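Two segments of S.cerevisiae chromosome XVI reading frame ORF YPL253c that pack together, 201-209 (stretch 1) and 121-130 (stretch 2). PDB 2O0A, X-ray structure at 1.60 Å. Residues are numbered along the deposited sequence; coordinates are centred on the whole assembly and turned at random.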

# COMPACT_ATOMS: atom_id res chain seq x y z
N ILE A 201 -6.46 6.68 2.46
CA ILE A 201 -5.87 7.95 2.09
C ILE A 201 -6.00 8.09 0.59
O ILE A 201 -5.60 7.20 -0.13
CB ILE A 201 -4.41 8.05 2.57
CG1 ILE A 201 -4.41 8.42 4.05
CG2 ILE A 201 -3.61 9.10 1.76
CD1 ILE A 201 -3.07 8.41 4.73
N LYS A 202 -6.61 9.17 0.14
CA LYS A 202 -6.73 9.43 -1.29
C LYS A 202 -5.88 10.64 -1.62
O LYS A 202 -6.02 11.70 -0.99
CB LYS A 202 -8.19 9.68 -1.69
CG LYS A 202 -8.33 10.04 -3.17
CD LYS A 202 -9.78 10.29 -3.51
CE LYS A 202 -9.88 10.53 -5.02
NZ LYS A 202 -11.24 11.04 -5.42
N VAL A 203 -4.96 10.47 -2.56
CA VAL A 203 -4.07 11.54 -2.99
C VAL A 203 -4.40 11.82 -4.45
O VAL A 203 -4.51 10.89 -5.27
CB VAL A 203 -2.58 11.13 -2.84
CG1 VAL A 203 -1.65 12.19 -3.42
CG2 VAL A 203 -2.24 10.87 -1.37
N GLN A 204 -4.58 13.09 -4.81
CA GLN A 204 -4.77 13.46 -6.21
C GLN A 204 -3.52 14.19 -6.69
O GLN A 204 -3.00 15.05 -5.98
CB GLN A 204 -5.97 14.38 -6.37
CG GLN A 204 -7.29 13.79 -5.93
CD GLN A 204 -8.41 14.82 -6.06
OE1 GLN A 204 -8.43 15.85 -5.37
NE2 GLN A 204 -9.33 14.55 -6.96
N PHE A 205 -3.07 13.84 -7.88
CA PHE A 205 -1.93 14.51 -8.51
C PHE A 205 -2.45 15.32 -9.70
O PHE A 205 -2.82 14.73 -10.71
CB PHE A 205 -0.91 13.47 -9.01
CG PHE A 205 -0.25 12.68 -7.90
CD1 PHE A 205 0.95 13.13 -7.32
CD2 PHE A 205 -0.81 11.49 -7.45
CE1 PHE A 205 1.57 12.40 -6.27
CE2 PHE A 205 -0.19 10.74 -6.43
CZ PHE A 205 0.99 11.20 -5.83
N PHE A 206 -2.48 16.65 -9.58
CA PHE A 206 -2.96 17.52 -10.65
C PHE A 206 -1.76 18.06 -11.42
O PHE A 206 -0.95 18.79 -10.84
CB PHE A 206 -3.73 18.70 -10.07
CG PHE A 206 -5.06 18.33 -9.50
CD1 PHE A 206 -6.18 18.28 -10.32
CD2 PHE A 206 -5.19 18.03 -8.15
CE1 PHE A 206 -7.43 17.95 -9.81
CE2 PHE A 206 -6.45 17.68 -7.64
CZ PHE A 206 -7.56 17.64 -8.47
N PRO A 207 -1.64 17.71 -12.71
CA PRO A 207 -0.45 18.18 -13.43
C PRO A 207 -0.41 19.69 -13.55
O PRO A 207 -1.42 20.34 -13.87
CB PRO A 207 -0.61 17.53 -14.81
CG PRO A 207 -2.05 17.28 -14.95
CD PRO A 207 -2.51 16.89 -13.57
N ARG A 208 0.77 20.25 -13.30
CA ARG A 208 0.99 21.69 -13.42
C ARG A 208 0.95 22.12 -14.88
O ARG A 208 1.28 21.35 -15.78
CB ARG A 208 2.31 22.08 -12.76
CG ARG A 208 2.32 21.86 -11.26
CD ARG A 208 3.61 22.32 -10.60
NE ARG A 208 3.65 21.95 -9.18
CZ ARG A 208 3.18 22.68 -8.17
NH1 ARG A 208 2.63 23.87 -8.40
NH2 ARG A 208 3.27 22.22 -6.92
N ASP A 209 0.48 23.35 -15.09
CA ASP A 209 0.51 23.99 -16.42
C ASP A 209 -0.21 23.15 -17.46
O ASP A 209 0.33 22.82 -18.53
CB ASP A 209 1.96 24.31 -16.78
CG ASP A 209 2.66 25.06 -15.66
OD1 ASP A 209 2.18 26.15 -15.31
OD2 ASP A 209 3.65 24.53 -15.10
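Stretch 2, residues 121-130: IYQKQYVITL

A strand laid antiparallel beside another sorts its side chains onto two faces, and the shape of each face then follows from the register. Stretch 2 illustrates this: residues 121-125 form a short helix, Tyr 126 leaves helical geometry, and 126-130 run extended against strand 201-207, the axes 4.4 Å apart at closest and crossing at 158°. Backbone bonds set the pairing, Val 127 N to Phe 206 O at 2.8 Å and Thr 129 N to Gln 204 O at 3.0 Å, each returned by its partner.

On one face Val 203, Phe 205, Ile 128 and Leu 130 interlock: Val 203 CG1 meets Ile 128 CG2 at 3.6 Å, and Phe 205 CD1 lies 3.9 Å from Ile 128 CG1. Phe 205 also turns its ring edge to the face of Tyr 126, whose CD1 comes 3.6 Å from Phe 205 CB. On the other face, Phe 206 sets its ring edge against Thr 129, CE2 to CG2 at 3.9 Å.

Beyond the strand, Arg 208 reaches back along the end of the helix. Its N donates to Gln 125 O at 3.0 Å and its NE to Gln 123 O at 3.0 Å, while Val 127 CG2 covers one face of the guanidinium, 3.5 Å from Arg 208 NH1. The long side chain thus fills the corner where helix becomes strand.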

# COMPACT_ATOMS: atom_id res chain seq x y z
N ILE A 121 10.30 15.30 -6.72
CA ILE A 121 10.03 15.49 -8.12
C ILE A 121 8.52 15.61 -8.34
O ILE A 121 8.07 16.28 -9.26
CB ILE A 121 10.64 14.38 -8.99
CG1 ILE A 121 10.52 14.74 -10.48
CG2 ILE A 121 10.03 13.02 -8.67
CD1 ILE A 121 11.13 16.10 -10.85
N TYR A 122 7.74 14.97 -7.47
CA TYR A 122 6.28 14.95 -7.64
C TYR A 122 5.70 16.32 -7.39
O TYR A 122 4.80 16.74 -8.12
CB TYR A 122 5.63 13.86 -6.77
CG TYR A 122 6.41 12.59 -6.94
CD1 TYR A 122 6.48 11.96 -8.19
CD2 TYR A 122 7.16 12.06 -5.89
CE1 TYR A 122 7.25 10.82 -8.38
CE2 TYR A 122 7.93 10.90 -6.07
CZ TYR A 122 7.97 10.30 -7.31
OH TYR A 122 8.75 9.19 -7.49
N GLN A 123 6.24 17.04 -6.41
CA GLN A 123 5.84 18.44 -6.17
C GLN A 123 6.23 19.37 -7.32
O GLN A 123 5.57 20.38 -7.55
CB GLN A 123 6.44 18.94 -4.85
CG GLN A 123 5.76 18.41 -3.59
CD GLN A 123 4.40 19.06 -3.34
OE1 GLN A 123 3.83 19.71 -4.24
NE2 GLN A 123 3.88 18.91 -2.14
N LYS A 124 7.29 19.03 -8.06
CA LYS A 124 7.68 19.85 -9.21
C LYS A 124 6.70 19.76 -10.36
O LYS A 124 6.48 20.74 -11.07
CB LYS A 124 9.09 19.50 -9.70
CG LYS A 124 10.13 19.77 -8.65
CD LYS A 124 11.53 19.50 -9.17
CE LYS A 124 12.53 19.33 -8.03
NZ LYS A 124 12.53 20.47 -7.08
N GLN A 125 6.11 18.58 -10.50
CA GLN A 125 5.26 18.25 -11.63
C GLN A 125 3.77 18.38 -11.35
O GLN A 125 2.98 18.50 -12.29
CB GLN A 125 5.55 16.82 -12.09
CG GLN A 125 7.00 16.51 -12.44
CD GLN A 125 7.20 15.02 -12.62
OE1 GLN A 125 7.33 14.27 -11.65
NE2 GLN A 125 7.17 14.57 -13.87
N TYR A 126 3.38 18.33 -10.08
CA TYR A 126 1.96 18.24 -9.70
C TYR A 126 1.63 19.10 -8.50
O TYR A 126 2.48 19.31 -7.62
CB TYR A 126 1.59 16.79 -9.30
CG TYR A 126 1.87 15.77 -10.36
CD1 TYR A 126 0.94 15.51 -11.37
CD2 TYR A 126 3.07 15.04 -10.34
CE1 TYR A 126 1.21 14.56 -12.36
CE2 TYR A 126 3.33 14.08 -11.29
CZ TYR A 126 2.41 13.85 -12.31
OH TYR A 126 2.69 12.90 -13.27
N VAL A 127 0.38 19.55 -8.45
CA VAL A 127 -0.19 19.99 -7.18
C VAL A 127 -0.85 18.76 -6.55
O VAL A 127 -1.57 18.01 -7.22
CB VAL A 127 -1.21 21.13 -7.33
CG1 VAL A 127 -1.88 21.45 -6.00
CG2 VAL A 127 -0.50 22.39 -7.84
N ILE A 128 -0.55 18.53 -5.29
CA ILE A 128 -0.90 17.28 -4.60
C ILE A 128 -1.91 17.53 -3.50
O ILE A 128 -1.71 18.42 -2.66
CB ILE A 128 0.38 16.61 -4.01
CG1 ILE A 128 1.38 16.33 -5.14
CG2 ILE A 128 0.03 15.32 -3.27
CD1 ILE A 128 2.73 15.82 -4.68
N THR A 129 -3.01 16.77 -3.51
CA THR A 129 -4.01 16.87 -2.44
C THR A 129 -4.10 15.57 -1.66
O THR A 129 -3.69 14.52 -2.14
CB THR A 129 -5.42 17.16 -3.00
OG1 THR A 129 -5.92 15.99 -3.65
CG2 THR A 129 -5.36 18.30 -3.99
N LEU A 130 -4.65 15.67 -0.45
CA LEU A 130 -4.82 14.49 0.39
C LEU A 130 -6.12 14.55 1.18
O LEU A 130 -6.50 15.60 1.69
CB LEU A 130 -3.60 14.34 1.33
CG LEU A 130 -3.49 13.06 2.17
CD1 LEU A 130 -2.03 12.62 2.37
CD2 LEU A 130 -4.19 13.22 3.52
O HOH W 1 -7.33 13.93 -2.27